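Local coordinates for Phi class glutathione transferase GSTF1 (Populus tremula x Populus tremuloides, PDB 4RI6), which probably catalyses the conjugation of glutathione to electrophilic substrates, releasing a halide ion when the substrate is a halide, at residues 96-108 against 157-169. Numbering follows the deposited sequence.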
loop_
_atom_site.group_PDB
_atom_site.type_symbol
_atom_site.label_atom_id
_atom_site.label_comp_id
_atom_site.label_asym_id
_atom_site.label_seq_id
_atom_site.Cartn_x
_atom_site.Cartn_y
_atom_site.Cartn_z
ATOM N N LYS A 96 3.334 -10.382 -12.565
ATOM C CA LYS A 96 2.502 -9.824 -11.510
ATOM C C LYS A 96 3.361 -9.045 -10.516
ATOM O O LYS A 96 3.034 -7.915 -10.174
ATOM C CB LYS A 96 1.718 -10.924 -10.799
ATOM C CG LYS A 96 0.765 -10.416 -9.699
ATOM C CD LYS A 96 -0.096 -11.538 -9.114
ATOM C CE LYS A 96 -1.082 -10.973 -8.105
ATOM N NZ LYS A 96 -1.766 -12.022 -7.307
ATOM N N ALA A 97 4.462 -9.643 -10.065
ATOM C CA ALA A 97 5.324 -8.994 -9.077
ATOM C C ALA A 97 5.959 -7.738 -9.647
ATOM O O ALA A 97 6.076 -6.706 -8.979
ATOM C CB ALA A 97 6.390 -9.942 -8.617
ATOM N N ASN A 98 6.370 -7.818 -10.898
ATOM C CA ASN A 98 6.964 -6.667 -11.553
ATOM C C ASN A 98 6.030 -5.465 -11.590
ATOM O O ASN A 98 6.463 -4.336 -11.385
ATOM C CB ASN A 98 7.392 -7.027 -12.981
ATOM C CG ASN A 98 7.930 -5.843 -13.720
ATOM O OD1 ASN A 98 8.928 -5.251 -13.327
ATOM N ND2 ASN A 98 7.266 -5.479 -14.797
ATOM N N ILE A 99 4.754 -5.712 -11.854
ATOM C CA ILE A 99 3.729 -4.682 -11.766
ATOM C C ILE A 99 3.494 -4.231 -10.329
ATOM O O ILE A 99 3.399 -3.033 -10.038
ATOM C CB ILE A 99 2.421 -5.197 -12.381
ATOM C CG1 ILE A 99 2.610 -5.356 -13.886
ATOM C CG2 ILE A 99 1.242 -4.259 -12.096
ATOM C CD1 ILE A 99 1.576 -6.264 -14.528
ATOM N N ASP A 100 3.451 -5.204 -9.427
ATOM C CA ASP A 100 3.077 -4.943 -8.044
ATOM C C ASP A 100 4.032 -3.970 -7.343
ATOM O O ASP A 100 3.595 -3.159 -6.514
ATOM C CB ASP A 100 3.018 -6.263 -7.284
ATOM C CG ASP A 100 2.254 -6.168 -5.977
ATOM O OD1 ASP A 100 1.182 -5.544 -5.930
ATOM O OD2 ASP A 100 2.730 -6.750 -4.983
ATOM N N GLN A 101 5.325 -4.006 -7.662
ATOM C CA GLN A 101 6.238 -3.069 -7.003
ATOM C C GLN A 101 5.865 -1.617 -7.345
ATOM O O GLN A 101 6.045 -0.735 -6.518
ATOM C CB GLN A 101 7.701 -3.357 -7.367
ATOM C CG GLN A 101 8.038 -3.062 -8.802
ATOM C CD GLN A 101 9.365 -3.649 -9.244
ATOM O OE1 GLN A 101 10.334 -3.706 -8.475
ATOM N NE2 GLN A 101 9.409 -4.110 -10.487
ATOM N N TRP A 102 5.318 -1.378 -8.539
ATOM C CA TRP A 102 4.911 -0.025 -8.945
ATOM C C TRP A 102 3.530 0.294 -8.376
ATOM O O TRP A 102 3.217 1.453 -8.131
ATOM C CB TRP A 102 4.958 0.125 -10.476
ATOM C CG TRP A 102 6.362 0.079 -10.957
ATOM C CD1 TRP A 102 7.011 -0.989 -11.506
ATOM C CD2 TRP A 102 7.326 1.132 -10.874
ATOM N NE1 TRP A 102 8.310 -0.661 -11.766
ATOM C CE2 TRP A 102 8.532 0.631 -11.382
ATOM C CE3 TRP A 102 7.281 2.451 -10.423
ATOM C CZ2 TRP A 102 9.667 1.398 -11.460
ATOM C CZ3 TRP A 102 8.410 3.201 -10.483
ATOM C CH2 TRP A 102 9.585 2.687 -11.008
ATOM N N VAL A 103 2.719 -0.727 -8.110
ATOM C CA VAL A 103 1.473 -0.511 -7.366
ATOM C C VAL A 103 1.799 -0.081 -5.923
ATOM O O VAL A 103 1.179 0.836 -5.374
ATOM C CB VAL A 103 0.590 -1.762 -7.365
ATOM C CG1 VAL A 103 -0.686 -1.520 -6.545
ATOM C CG2 VAL A 103 0.233 -2.165 -8.795
ATOM N N GLU A 104 2.804 -0.711 -5.317
ATOM C CA GLU A 104 3.224 -0.310 -3.969
ATOM C C GLU A 104 3.813 1.100 -4.002
ATOM O O GLU A 104 3.686 1.862 -3.044
ATOM C CB GLU A 104 4.237 -1.312 -3.399
ATOM C CG GLU A 104 3.624 -2.598 -2.967
ATOM C CD GLU A 104 2.673 -2.392 -1.804
ATOM O OE1 GLU A 104 3.025 -1.647 -0.878
ATOM O OE2 GLU A 104 1.567 -2.959 -1.819
ATOM N N THR A 105 4.503 1.446 -5.085
ATOM C CA THR A 105 5.008 2.802 -5.233
ATOM C C THR A 105 3.855 3.809 -5.276
ATOM O O THR A 105 3.952 4.874 -4.675
ATOM C CB THR A 105 5.931 2.889 -6.475
ATOM O OG1 THR A 105 7.077 2.068 -6.216
ATOM C CG2 THR A 105 6.398 4.310 -6.742
ATOM N N ASP A 106 2.758 3.477 -5.939
ATOM C CA ASP A 106 1.570 4.305 -5.807
ATOM C C ASP A 106 1.142 4.404 -4.339
ATOM O O ASP A 106 0.981 5.490 -3.798
ATOM C CB ASP A 106 0.405 3.772 -6.647
ATOM C CG ASP A 106 -0.888 4.485 -6.333
ATOM O OD1 ASP A 106 -0.884 5.728 -6.390
ATOM O OD2 ASP A 106 -1.896 3.826 -6.005
ATOM N N GLY A 107 0.955 3.265 -3.690
ATOM C CA GLY A 107 0.431 3.265 -2.339
ATOM C C GLY A 107 1.275 3.971 -1.294
ATOM O O GLY A 107 0.729 4.590 -0.372
ATOM N N GLN A 108 2.596 3.879 -1.428
ATOM C CA GLN A 108 3.528 4.374 -0.423
ATOM C C GLN A 108 4.257 5.657 -0.765
ATOM O O GLN A 108 4.714 6.351 0.128
ATOM C CB GLN A 108 4.588 3.301 -0.146
ATOM C CG GLN A 108 4.028 2.006 0.398
ATOM C CD GLN A 108 3.215 2.220 1.655
ATOM O OE1 GLN A 108 3.704 2.775 2.610
ATOM N NE2 GLN A 108 1.958 1.836 1.629
ATOM N N LEU A 157 4.794 2.260 -16.562
ATOM C CA LEU A 157 5.680 2.208 -15.400
ATOM C C LEU A 157 6.411 0.885 -15.291
ATOM O O LEU A 157 7.596 0.861 -14.974
ATOM C CB LEU A 157 4.907 2.451 -14.111
ATOM C CG LEU A 157 4.499 3.892 -13.860
ATOM C CD1 LEU A 157 3.618 3.977 -12.644
ATOM C CD2 LEU A 157 5.706 4.807 -13.669
ATOM N N ALA A 158 5.705 -0.212 -15.542
ATOM C CA ALA A 158 6.266 -1.526 -15.299
ATOM C C ALA A 158 6.793 -2.222 -16.556
ATOM O O ALA A 158 7.316 -3.333 -16.484
ATOM C CB ALA A 158 5.214 -2.397 -14.609
ATOM N N GLY A 159 6.713 -1.561 -17.699
ATOM C CA GLY A 159 7.086 -2.210 -18.938
ATOM C C GLY A 159 6.305 -1.746 -20.143
ATOM O O GLY A 159 5.936 -0.576 -20.227
ATOM N N ASP A 160 6.039 -2.672 -21.061
ATOM C CA ASP A 160 5.574 -2.288 -22.400
ATOM C C ASP A 160 4.055 -2.338 -22.529
ATOM O O ASP A 160 3.500 -2.138 -23.603
ATOM C CB ASP A 160 6.233 -3.170 -23.483
ATOM C CG ASP A 160 5.951 -4.642 -23.314
ATOM O OD1 ASP A 160 5.128 -5.003 -22.459
ATOM O OD2 ASP A 160 6.553 -5.452 -24.051
ATOM N N GLU A 161 3.376 -2.575 -21.414
ATOM C CA GLU A 161 1.949 -2.809 -21.421
ATOM C C GLU A 161 1.298 -2.049 -20.268
ATOM O O GLU A 161 1.839 -2.030 -19.177
ATOM C CB GLU A 161 1.693 -4.313 -21.282
ATOM C CG GLU A 161 0.429 -4.822 -21.923
ATOM C CD GLU A 161 0.358 -6.353 -21.948
ATOM O OE1 GLU A 161 1.381 -7.028 -21.671
ATOM O OE2 GLU A 161 -0.732 -6.882 -22.250
ATOM N N PHE A 162 0.165 -1.407 -20.525
ATOM C CA PHE A 162 -0.641 -0.796 -19.461
ATOM C C PHE A 162 -0.884 -1.823 -18.367
ATOM O O PHE A 162 -1.203 -2.973 -18.659
ATOM C CB PHE A 162 -1.973 -0.272 -20.012
ATOM C CG PHE A 162 -2.872 0.376 -18.976
ATOM C CD1 PHE A 162 -2.638 1.668 -18.540
ATOM C CD2 PHE A 162 -3.990 -0.290 -18.496
ATOM C CE1 PHE A 162 -3.475 2.271 -17.617
ATOM C CE2 PHE A 162 -4.831 0.304 -17.569
ATOM C CZ PHE A 162 -4.574 1.588 -17.129
ATOM N N SER A 163 -0.732 -1.418 -17.114
ATOM C CA SER A 163 -0.976 -2.335 -16.010
ATOM C C SER A 163 -1.736 -1.657 -14.906
ATOM O O SER A 163 -1.955 -0.440 -14.933
ATOM C CB SER A 163 0.333 -2.885 -15.442
ATOM O OG SER A 163 0.960 -1.954 -14.587
ATOM N N PHE A 164 -2.101 -2.444 -13.901
ATOM C CA PHE A 164 -2.729 -1.874 -12.729
ATOM C C PHE A 164 -1.853 -0.804 -12.074
ATOM O O PHE A 164 -2.362 0.123 -11.442
ATOM C CB PHE A 164 -3.077 -2.971 -11.704
ATOM C CG PHE A 164 -3.858 -2.443 -10.556
ATOM C CD1 PHE A 164 -5.173 -2.063 -10.737
ATOM C CD2 PHE A 164 -3.271 -2.222 -9.323
ATOM C CE1 PHE A 164 -5.888 -1.513 -9.729
ATOM C CE2 PHE A 164 -4.002 -1.678 -8.297
ATOM C CZ PHE A 164 -5.313 -1.330 -8.502
ATOM N N ALA A 165 -0.536 -0.917 -12.214
ATOM C CA ALA A 165 0.338 0.113 -11.660
ATOM C C ALA A 165 0.004 1.468 -12.256
ATOM O O ALA A 165 -0.102 2.454 -11.533
ATOM C CB ALA A 165 1.782 -0.220 -11.886
ATOM N N ASP A 166 -0.162 1.528 -13.573
ATOM C CA ASP A 166 -0.531 2.794 -14.215
ATOM C C ASP A 166 -1.936 3.215 -13.807
ATOM O O ASP A 166 -2.173 4.374 -13.447
ATOM C CB ASP A 166 -0.431 2.674 -15.727
ATOM C CG ASP A 166 0.891 2.097 -16.160
ATOM O OD1 ASP A 166 1.916 2.812 -16.091
ATOM O OD2 ASP A 166 0.894 0.927 -16.577
ATOM N N LEU A 167 -2.856 2.253 -13.838
ATOM C CA LEU A 167 -4.251 2.503 -13.506
ATOM C C LEU A 167 -4.367 3.158 -12.143
ATOM O O LEU A 167 -5.103 4.130 -11.976
ATOM C CB LEU A 167 -5.056 1.200 -13.569
ATOM C CG LEU A 167 -6.571 1.288 -13.412
ATOM C CD1 LEU A 167 -7.224 0.045 -14.002
ATOM C CD2 LEU A 167 -6.985 1.467 -11.940
ATOM N N SER A 168 -3.579 2.680 -11.190
ATOM C CA SER A 168 -3.724 3.138 -9.828
ATOM C C SER A 168 -3.340 4.620 -9.653
ATOM O O SER A 168 -3.773 5.248 -8.667
ATOM C CB SER A 168 -2.888 2.226 -8.905
ATOM O OG SER A 168 -3.314 2.298 -7.567
ATOM N N HIS A 169 -2.563 5.167 -10.604
ATOM C CA HIS A 169 -2.182 6.586 -10.597
ATOM C C HIS A 169 -3.242 7.518 -11.192
ATOM O O HIS A 169 -3.185 8.730 -10.999
ATOM C CB HIS A 169 -0.877 6.804 -11.356
ATOM C CG HIS A 169 0.325 6.260 -10.673
ATOM N ND1 HIS A 169 0.632 4.912 -10.635
ATOM C CD2 HIS A 169 1.300 6.885 -9.967
ATOM C CE1 HIS A 169 1.738 4.737 -9.930
ATOM N NE2 HIS A 169 2.161 5.915 -9.510
#
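Asp106 OD2 takes a hydrogen bond of 2.6 Å from Ser168 OG, which meets it from above the carboxylate plane. The same oxygen forms a salt bridge with Arg70, and Ser168 OG is also bonded to Arg18. The Asp106 CG lies anti to the backbone N (chi1 170°), which carries the carboxylate across to the neighbouring helix. Asp106 CB makes an off-centre CH-pi contact over the His169 ring, 4.1 Å from its centroid. With an alanine in place of Asp106, Arg70 would probably lose its carboxylate mate and Ser168 OG this acceptor. His169 ND1 donates to Ala165 O, and NE2 bonds to Tyr147.

The middle of the contact is apolar and close. Ala165 CB sits 3.5 Å from Trp102 CB. Val103 CG2 meets the edge of the Phe164 ring at CD2, 3.5 Å away. At the other end, Asn98 ND2 donates to Ala158 O at 2.7 Å, in its own amide plane. Ile99 CG2 lies against the OG of Ser163, the N-cap residue, and that OG accepts from Ala165 N.

The helical segments 96-108 and 164-169 run nearly parallel, 17° apart. Ser163 and Asp166 form the capping box characteristic of the all-helical C-terminal domain of glutathione transferases.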